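Long-range contact in MutT/NUDIX family protein (Bacillus thuringiensis str. Al Hakam, PDB 3ID9), which probably hydrolyses a nucleoside diphosphate linked to another moiety: residues V24-I29 / I98-E103. Sequence-based numbering, arbitrary orientation.
Sequences VRVTGI and ITFLLE
T27 and I29 pair with T99 and L101 on one face of the sheet, while V24 and V26 meet I98 and F100 on the other. The parallel strands are joined by five backbone hydrogen bonds. T27 and I29 donate to I98 and F100; R25, T27 and I29 accept from I98, F100 and L102. The bond from F100 N to T27 O is 2.8 Å and nearly straight (171°). From L102 N to I29 O the distance is 2.9 Å, but the donor sits well above the carbonyl plane.

I29 gives up the most surface to the opposite strand. Its CD1 reaches T99 CG2 at 3.6 Å, and its CG2, placed anti to the backbone N, meets L101 CD2 at 3.8 Å. F141 and I145 of helix 139-147 pack on it. T27 and T99 lie side by side, pointing the same way, with T27 CB 3.8 Å from T99 OG1; T27 OG1 is hydrogen-bonded to H97 NE2. On the other face, L102 lays CD1 3.6 Å from G28 CA and touches M65 and M69 of helix 61-72. V26 CG1 comes obliquely to F100 CE1 at 3.9 Å; I98 CG2 lies 3.7 Å above one face of that ring, offset toward the rim. The ring also stacks edge-to-face with Y155 of the second subunit.

The ends are looser. R25 leads its guanidinium away from the opposite strand, and E103, without contact to residues 24-29, offers its carboxylate to K78 and K80 in long, weak ion pairs.

With helices 61-72 and 139-147 touching opposite faces, this pair lies in the core of the alpha/beta/alpha Nudix sandwich: five N-H and C=O pairs match across the ladder, V26, G28 and T99 turn theirs to flanking strands, and mostly apolar faces leave charge to the margins.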
loop_
_atom_site.group_PDB
_atom_site.type_symbol
_atom_site.label_atom_id
_atom_site.label_comp_id
_atom_site.label_asym_id
_atom_site.label_seq_id
_atom_site.Cartn_x
_atom_site.Cartn_y
_atom_site.Cartn_z
ATOM N N VAL B 24 0.390 -12.212 -4.201
ATOM C CA VAL B 24 0.044 -11.173 -3.242
ATOM C C VAL B 24 -0.551 -11.741 -1.958
ATOM O O VAL B 24 -1.446 -12.586 -1.988
ATOM C CB VAL B 24 -0.954 -10.178 -3.845
ATOM C CG1 VAL B 24 -1.139 -8.999 -2.907
ATOM C CG2 VAL B 24 -0.464 -9.712 -5.205
ATOM N N ARG B 25 -0.043 -11.267 -0.827
ATOM C CA ARG B 25 -0.517 -11.712 0.476
ATOM C C ARG B 25 -0.986 -10.570 1.350
ATOM O O ARG B 25 -0.333 -9.527 1.435
ATOM C CB ARG B 25 0.583 -12.488 1.203
ATOM C CG ARG B 25 0.763 -13.873 0.637
ATOM C CD ARG B 25 1.910 -14.650 1.248
ATOM N NE ARG B 25 1.859 -16.008 0.722
ATOM C CZ ARG B 25 0.939 -16.903 1.075
ATOM N NH1 ARG B 25 0.008 -16.584 1.970
ATOM N NH2 ARG B 25 0.926 -18.101 0.504
ATOM N N VAL B 26 -2.133 -10.778 1.987
ATOM C CA VAL B 26 -2.711 -9.791 2.885
ATOM C C VAL B 26 -2.646 -10.319 4.309
ATOM O O VAL B 26 -2.712 -11.523 4.537
ATOM C CB VAL B 26 -4.188 -9.495 2.539
ATOM C CG1 VAL B 26 -4.268 -8.744 1.233
ATOM C CG2 VAL B 26 -4.977 -10.798 2.446
ATOM N N THR B 27 -2.505 -9.409 5.263
ATOM C CA THR B 27 -2.442 -9.774 6.673
ATOM C C THR B 27 -3.340 -8.809 7.414
ATOM O O THR B 27 -3.349 -7.612 7.116
ATOM C CB THR B 27 -1.004 -9.665 7.225
ATOM O OG1 THR B 27 -0.224 -10.750 6.718
ATOM C CG2 THR B 27 -1.000 -9.699 8.747
ATOM N N GLY B 28 -4.101 -9.335 8.369
ATOM C CA GLY B 28 -5.003 -8.492 9.119
ATOM C C GLY B 28 -4.546 -8.209 10.535
ATOM O O GLY B 28 -4.021 -9.081 11.225
ATOM N N ILE B 29 -4.744 -6.970 10.964
ATOM C CA ILE B 29 -4.391 -6.564 12.305
ATOM C C ILE B 29 -5.612 -5.879 12.904
ATOM O O ILE B 29 -5.888 -4.701 12.642
ATOM C CB ILE B 29 -3.163 -5.635 12.303
ATOM C CG1 ILE B 29 -1.929 -6.468 11.938
ATOM C CG2 ILE B 29 -2.990 -4.980 13.659
ATOM C CD1 ILE B 29 -0.616 -5.762 12.087
ATOM N N ILE B 98 0.795 -7.116 1.811
ATOM C CA ILE B 98 0.070 -5.979 2.375
ATOM C C ILE B 98 -0.549 -6.281 3.750
ATOM O O ILE B 98 -1.197 -7.311 3.936
ATOM C CB ILE B 98 -1.084 -5.504 1.438
ATOM C CG1 ILE B 98 -0.533 -4.962 0.116
ATOM C CG2 ILE B 98 -1.882 -4.406 2.118
ATOM C CD1 ILE B 98 -0.251 -6.016 -0.915
ATOM N N THR B 99 -0.352 -5.367 4.700
ATOM C CA THR B 99 -0.902 -5.504 6.045
ATOM C C THR B 99 -1.976 -4.446 6.276
ATOM O O THR B 99 -1.717 -3.247 6.142
ATOM C CB THR B 99 0.187 -5.341 7.133
ATOM O OG1 THR B 99 1.022 -6.504 7.156
ATOM C CG2 THR B 99 -0.447 -5.166 8.507
ATOM N N PHE B 100 -3.178 -4.894 6.636
ATOM C CA PHE B 100 -4.306 -3.991 6.876
ATOM C C PHE B 100 -4.700 -3.828 8.341
ATOM O O PHE B 100 -4.736 -4.802 9.087
ATOM C CB PHE B 100 -5.565 -4.491 6.155
ATOM C CG PHE B 100 -5.535 -4.340 4.670
ATOM C CD1 PHE B 100 -5.583 -5.461 3.849
ATOM C CD2 PHE B 100 -5.506 -3.074 4.086
ATOM C CE1 PHE B 100 -5.607 -5.325 2.467
ATOM C CE2 PHE B 100 -5.529 -2.924 2.706
ATOM C CZ PHE B 100 -5.578 -4.048 1.891
ATOM N N LEU B 101 -5.001 -2.597 8.745
ATOM C CA LEU B 101 -5.503 -2.353 10.090
ATOM C C LEU B 101 -6.991 -2.589 9.884
ATOM O O LEU B 101 -7.626 -1.899 9.087
ATOM C CB LEU B 101 -5.276 -0.908 10.534
ATOM C CG LEU B 101 -3.877 -0.618 11.073
ATOM C CD1 LEU B 101 -3.769 0.852 11.471
ATOM C CD2 LEU B 101 -3.608 -1.520 12.264
ATOM N N LEU B 102 -7.538 -3.582 10.578
ATOM C CA LEU B 102 -8.944 -3.926 10.439
ATOM C C LEU B 102 -9.811 -3.428 11.585
ATOM O O LEU B 102 -9.319 -3.115 12.668
ATOM C CB LEU B 102 -9.090 -5.442 10.324
ATOM C CG LEU B 102 -8.406 -6.079 9.119
ATOM C CD1 LEU B 102 -8.446 -7.604 9.231
ATOM C CD2 LEU B 102 -9.104 -5.609 7.849
ATOM N N GLU B 103 -11.109 -3.357 11.320
ATOM C CA GLU B 103 -12.094 -2.942 12.309
ATOM C C GLU B 103 -13.306 -3.871 12.193
ATOM O O GLU B 103 -13.731 -4.220 11.089
ATOM C CB GLU B 103 -12.508 -1.498 12.056
ATOM C CG GLU B 103 -13.530 -0.956 13.023
ATOM C CD GLU B 103 -13.685 0.548 12.897
ATOM O OE1 GLU B 103 -12.732 1.274 13.269
ATOM O OE2 GLU B 103 -14.752 0.999 12.421
#